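Local coordinates for ABC-type transport system, molybdenum-specific extracellular solute-binding protein (Clostridium difficile, PDB 4KD5) that probably binds molybdate or tungstate outside the cell as the solute-binding component of an ABC-type molybdenum transport system, at residues A[91-96]-A[179-184]; A[108-113]-A[162-167]. All blocks are in the same frame, centred on the assembly; numbering follows the deposited sequence.

In the fold
Both contacts belong to one lobe of a periplasmic-binding-protein fold and reach the same mixed sheet, their centres about 10 Å apart. Strand 82-94 pairs antiparallel with strand 178-183 in contact 1 and with strand 164-168 of contact 2, so 91-96 lies between the other two strands; I92 N and G165 O, 2.9 Å apart, probably join 91-96 to 164-168 by a hydrogen bond. Along the chain, contact 2 nests within the loop closed by contact 1. Four backbone hydrogen bonds carry contact 1, whereas contact 2 begins a parallel strand pair with weaker backbone bonds and an aspartate. Each is partly buried, but contact 2 runs from buried I113, V164 and F166 out to exposed lysines.

Contact 1 (A[91-96]-A[179-184])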
loop_
_atom_site.group_PDB
_atom_site.type_symbol
_atom_site.label_atom_id
_atom_site.label_comp_id
_atom_site.label_asym_id
_atom_site.label_seq_id
_atom_site.Cartn_x
_atom_site.Cartn_y
_atom_site.Cartn_z
ATOM N N LEU A 91 18.673 -5.692 37.600
ATOM C CA LEU A 91 19.392 -6.407 38.648
ATOM C C LEU A 91 18.502 -7.517 39.209
ATOM O O LEU A 91 17.401 -7.255 39.700
ATOM C CB LEU A 91 19.788 -5.444 39.768
ATOM C CG LEU A 91 20.517 -6.019 40.984
ATOM C CD1 LEU A 91 21.874 -6.576 40.599
ATOM C CD2 LEU A 91 20.667 -4.969 42.077
ATOM N N ILE A 92 18.975 -8.757 39.136
ATOM C CA ILE A 92 18.192 -9.891 39.623
ATOM C C ILE A 92 18.821 -10.585 40.834
ATOM O O ILE A 92 20.019 -10.455 41.093
ATOM C CB ILE A 92 17.958 -10.938 38.525
ATOM C CG1 ILE A 92 19.290 -11.483 38.013
ATOM C CG2 ILE A 92 17.127 -10.359 37.383
ATOM C CD1 ILE A 92 19.146 -12.696 37.132
ATOM N N SER A 93 17.996 -11.336 41.557
ATOM C CA SER A 93 18.447 -12.185 42.653
ATOM C C SER A 93 17.532 -13.403 42.692
ATOM O O SER A 93 16.628 -13.522 41.870
ATOM C CB SER A 93 18.402 -11.432 43.979
ATOM O OG SER A 93 17.089 -11.025 44.288
ATOM N N SER A 94 17.756 -14.312 43.635
ATOM C CA SER A 94 16.836 -15.430 43.805
ATOM C C SER A 94 15.526 -14.890 44.370
ATOM O O SER A 94 15.491 -13.782 44.903
ATOM C CB SER A 94 17.426 -16.498 44.723
ATOM O OG SER A 94 17.550 -16.029 46.046
ATOM N N ALA A 95 14.448 -15.660 44.247
ATOM C CA ALA A 95 13.130 -15.198 44.687
ATOM C C ALA A 95 13.060 -14.946 46.194
ATOM O O ALA A 95 12.373 -14.028 46.644
ATOM C CB ALA A 95 12.051 -16.176 44.257
ATOM N N ASP A 96 13.770 -15.764 46.965
ATOM C CA ASP A 96 13.756 -15.652 48.420
ATOM C C ASP A 96 14.965 -14.888 48.964
ATOM O O ASP A 96 15.204 -14.866 50.171
ATOM C CB ASP A 96 13.703 -17.043 49.055
ATOM C CG ASP A 96 12.546 -17.880 48.539
ATOM O OD1 ASP A 96 12.669 -19.123 48.555
ATOM O OD2 ASP A 96 11.520 -17.303 48.123
ATOM N N LYS A 179 13.918 -13.057 40.861
ATOM C CA LYS A 179 13.099 -11.864 41.032
ATOM C C LYS A 179 13.876 -10.630 40.573
ATOM O O LYS A 179 15.100 -10.574 40.714
ATOM C CB LYS A 179 12.648 -11.741 42.488
ATOM C CG LYS A 179 13.128 -10.494 43.209
ATOM C CD LYS A 179 12.938 -10.655 44.714
ATOM C CE LYS A 179 13.397 -9.414 45.466
ATOM N NZ LYS A 179 13.339 -9.597 46.945
ATOM N N VAL A 180 13.171 -9.655 40.002
ATOM C CA VAL A 180 13.812 -8.426 39.533
ATOM C C VAL A 180 13.873 -7.410 40.666
ATOM O O VAL A 180 12.855 -6.825 41.041
ATOM C CB VAL A 180 13.071 -7.829 38.324
ATOM C CG1 VAL A 180 13.735 -6.542 37.863
ATOM C CG2 VAL A 180 13.037 -8.830 37.186
ATOM N N VAL A 181 15.073 -7.210 41.203
ATOM C CA VAL A 181 15.284 -6.335 42.351
ATOM C C VAL A 181 15.077 -4.862 42.007
ATOM O O VAL A 181 14.379 -4.133 42.712
ATOM C CB VAL A 181 16.705 -6.509 42.907
ATOM C CG1 VAL A 181 16.925 -5.591 44.081
ATOM C CG2 VAL A 181 16.946 -7.951 43.318
ATOM N N GLU A 182 15.698 -4.431 40.917
ATOM C CA GLU A 182 15.629 -3.039 40.494
ATOM C C GLU A 182 16.069 -2.919 39.041
ATOM O O GLU A 182 16.931 -3.674 38.583
ATOM C CB GLU A 182 16.523 -2.170 41.387
ATOM C CG GLU A 182 16.351 -0.673 41.176
ATOM C CD GLU A 182 17.267 0.157 42.063
ATOM O OE1 GLU A 182 17.516 1.331 41.720
ATOM O OE2 GLU A 182 17.730 -0.358 43.103
ATOM N N LYS A 183 15.475 -1.979 38.313
ATOM C CA LYS A 183 15.897 -1.716 36.946
ATOM C C LYS A 183 16.904 -0.575 36.947
ATOM O O LYS A 183 16.668 0.460 37.569
ATOM C CB LYS A 183 14.695 -1.363 36.066
ATOM C CG LYS A 183 13.545 -2.360 36.166
ATOM C CD LYS A 183 12.600 -2.270 34.973
ATOM C CE LYS A 183 11.533 -3.356 35.036
ATOM N NZ LYS A 183 10.728 -3.432 33.785
ATOM N N THR A 184 18.027 -0.769 36.260
ATOM C CA THR A 184 19.048 0.271 36.176
ATOM C C THR A 184 18.472 1.503 35.498
ATOM O O THR A 184 17.640 1.388 34.597
ATOM C CB THR A 184 20.317 -0.202 35.424
ATOM O OG1 THR A 184 20.021 -0.404 34.038
ATOM C CG2 THR A 184 20.850 -1.492 36.026
#
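A classic beta bulge interrupts the antiparallel pairing of strand 82-94 with strand 178-183 in the sheet of this binding-protein lobe. Its evidence is the register: L91 is bridged to E182 and I92 to V180, so V181 and E182 together face L91. V181, with helix-like backbone angles (phi -69°, psi -49°), supplies the extra residue. L91 is gripped at both backbone polar atoms: its N donates to E182 O at 2.8 Å in a nearly straight bond, and its O accepts from V181 N at 2.8 Å, a more bent bond at 138°. Beyond the bulge, S93 and K179 form a regular hydrogen-bonded pair, S93 N to K179 O at 3.1 Å and K179 N to S93 O at 2.9 Å; the latter donor stands above the carbonyl plane. The CB of V181 points toward strand 82-94. V181 CG1, anti to the backbone N, approaches L91 CD2 at 4.3 Å, while CG2 lies 3.2 Å from S93 OG, whose hydroxyl donates to S94 O on a lone pair. K179 runs extended beyond CG alongside the turn, its CD near the carbonyl oxygens of S94 and A95. E182 reaches beyond the strand pair, its OE2 accepting a hydrogen bond from M102 N in a loop. The backbone thus supplies the directional bonding, and the bulge places a valine methyl against a serine hydroxyl whose proton is already engaged.

Contact 2 (A[108-113]-A[162-167]); sequences DKVKKI and ADVGFV. With SBT (2-butanol), chain I.
With chi1 at -56°, D163 sets CG anti to its own carbonyl carbon and beside its backbone N, swinging the carboxylate across to the turn at 110-112; V164, at the same chi1, stands CG2 between its backbone N and carbonyl carbon, against I113. This is the start of a parallel strand pair, 113-116 with 164-168, in the alpha/beta lobe, and I113 and V164 form the parallel bridge where the two segments meet, CA to CA 5.1 Å. Just before it, K112 O serves both D163 N, at 2.8 Å but strongly bent, and V164 N, at 3.4 Å and straighter; both bonds are weak. D163 OD2 accepts from K112 N at 3.1 Å, although the modelled position of this oxygen is less certain because it sits too near K111 N. The carboxylate thus appears to close on the backbone of 110-112, while K143 takes V110 O by a side-chain hydrogen bond. K111 NZ, weakly hydrogen-bonded to D108 O, lies 5.7 Å from D163 OD2, too far for a salt bridge. At the far end, poorly ordered D108 makes weak hydrogen bonds with a 2-butanol hydroxyl, OD2 to OH 3.1 Å. On the buried face, I113 and V164 lie side by side, CG1 to CG2 at 3.7 Å, whereas V110 crosses V164 at about a right angle through their CG1 methyls. L105 touches both I113 and V164, and A127 and L131 of helix 122-133 meet F166. The F166 ring receives I113 at its edge, near the ring plane, with I113 CG2 4.0 Å from F166 CE2.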
loop_
_atom_site.group_PDB
_atom_site.type_symbol
_atom_site.label_atom_id
_atom_site.label_comp_id
_atom_site.label_asym_id
_atom_site.label_seq_id
_atom_site.Cartn_x
_atom_site.Cartn_y
_atom_site.Cartn_z
ATOM N N ASP A 108 28.062 -5.776 52.358
ATOM C CA ASP A 108 28.570 -7.134 52.530
ATOM C C ASP A 108 27.489 -8.176 52.261
ATOM O O ASP A 108 27.761 -9.376 52.278
ATOM C CB ASP A 108 29.121 -7.326 53.943
ATOM C CG ASP A 108 30.637 -7.412 53.977
ATOM O OD1 ASP A 108 31.174 -8.540 53.912
ATOM O OD2 ASP A 108 31.294 -6.355 54.078
ATOM N N LYS A 109 26.266 -7.717 52.017
ATOM C CA LYS A 109 25.149 -8.618 51.754
ATOM C C LYS A 109 25.343 -9.407 50.464
ATOM O O LYS A 109 24.953 -10.574 50.375
ATOM C CB LYS A 109 23.830 -7.843 51.724
ATOM C CG LYS A 109 23.536 -7.132 53.034
ATOM C CD LYS A 109 22.112 -6.601 53.103
ATOM C CE LYS A 109 21.662 -6.465 54.559
ATOM N NZ LYS A 109 20.758 -5.300 54.802
ATOM N N VAL A 110 25.951 -8.771 49.468
ATOM C CA VAL A 110 26.291 -9.467 48.233
ATOM C C VAL A 110 27.799 -9.706 48.138
ATOM O O VAL A 110 28.606 -8.833 48.454
ATOM C CB VAL A 110 25.723 -8.753 46.968
ATOM C CG1 VAL A 110 24.341 -8.186 47.258
ATOM C CG2 VAL A 110 26.657 -7.665 46.468
ATOM N N LYS A 111 28.167 -10.917 47.735
ATOM C CA LYS A 111 29.567 -11.295 47.637
ATOM C C LYS A 111 29.931 -11.573 46.187
ATOM O O LYS A 111 31.056 -11.339 45.765
ATOM C CB LYS A 111 29.844 -12.520 48.515
ATOM C CG LYS A 111 29.591 -12.282 50.001
ATOM C CD LYS A 111 29.735 -13.556 50.825
ATOM C CE LYS A 111 29.698 -13.262 52.323
ATOM N NZ LYS A 111 28.485 -12.507 52.735
ATOM N N LYS A 112 28.964 -12.066 45.424
ATOM C CA LYS A 112 29.213 -12.451 44.042
ATOM C C LYS A 112 28.182 -11.852 43.084
ATOM O O LYS A 112 26.990 -12.177 43.147
ATOM C CB LYS A 112 29.283 -13.982 43.928
ATOM C CG LYS A 112 30.336 -14.596 44.850
ATOM C CD LYS A 112 30.399 -16.105 44.752
ATOM C CE LYS A 112 30.850 -16.520 43.380
ATOM N NZ LYS A 112 30.792 -17.992 43.187
ATOM N N ILE A 113 28.657 -10.957 42.219
ATOM C CA ILE A 113 27.822 -10.299 41.218
ATOM C C ILE A 113 28.041 -10.937 39.845
ATOM O O ILE A 113 29.134 -10.863 39.283
ATOM C CB ILE A 113 28.133 -8.789 41.139
ATOM C CG1 ILE A 113 27.870 -8.121 42.490
ATOM C CG2 ILE A 113 27.316 -8.115 40.051
ATOM C CD1 ILE A 113 28.222 -6.649 42.540
ATOM N N ALA A 162 25.800 -17.010 42.655
ATOM C CA ALA A 162 25.958 -15.562 42.667
ATOM C C ALA A 162 24.788 -14.964 43.429
ATOM O O ALA A 162 23.649 -15.407 43.263
ATOM C CB ALA A 162 26.006 -15.018 41.260
ATOM N N ASP A 163 25.064 -13.960 44.254
ATOM C CA ASP A 163 24.019 -13.314 45.038
ATOM C C ASP A 163 23.083 -12.511 44.143
ATOM O O ASP A 163 21.861 -12.603 44.263
ATOM C CB ASP A 163 24.637 -12.412 46.104
ATOM C CG ASP A 163 25.605 -13.157 47.006
ATOM O OD1 ASP A 163 25.328 -14.326 47.344
ATOM O OD2 ASP A 163 26.647 -12.573 47.372
ATOM N N VAL A 164 23.666 -11.719 43.249
ATOM C CA VAL A 164 22.885 -10.943 42.291
ATOM C C VAL A 164 23.417 -11.104 40.871
ATOM O O VAL A 164 24.471 -11.707 40.657
ATOM C CB VAL A 164 22.853 -9.444 42.638
ATOM C CG1 VAL A 164 22.332 -9.236 44.035
ATOM C CG2 VAL A 164 24.244 -8.846 42.508
ATOM N N GLY A 165 22.686 -10.552 39.905
ATOM C CA GLY A 165 23.092 -10.617 38.513
ATOM C C GLY A 165 22.585 -9.455 37.679
ATOM O O GLY A 165 21.654 -8.750 38.075
ATOM N N PHE A 166 23.212 -9.249 36.523
ATOM C CA PHE A 166 22.760 -8.234 35.575
ATOM C C PHE A 166 22.271 -8.901 34.297
ATOM O O PHE A 166 22.966 -9.732 33.710
ATOM C CB PHE A 166 23.873 -7.229 35.271
ATOM C CG PHE A 166 24.017 -6.158 36.311
ATOM C CD1 PHE A 166 23.220 -5.025 36.265
ATOM C CD2 PHE A 166 24.939 -6.283 37.339
ATOM C CE1 PHE A 166 23.343 -4.031 37.222
ATOM C CE2 PHE A 166 25.066 -5.292 38.300
ATOM C CZ PHE A 166 24.267 -4.166 38.240
ATOM N N VAL A 167 21.070 -8.529 33.871
ATOM C CA VAL A 167 20.387 -9.259 32.815
ATOM C C VAL A 167 19.336 -8.358 32.156
ATOM O O VAL A 167 18.958 -7.342 32.732
ATOM C CB VAL A 167 19.769 -10.547 33.408
ATOM C CG1 VAL A 167 18.270 -10.412 33.569
ATOM C CG2 VAL A 167 20.114 -11.754 32.568
HETATM C C1 SBT I . 29.356 -2.117 54.477
HETATM C C2 SBT I . 28.653 -3.086 55.417
HETATM C C3 SBT I . 27.158 -3.144 55.135
HETATM C C4 SBT I . 26.530 -1.776 55.283
HETATM O OH SBT I . 29.213 -4.390 55.256
#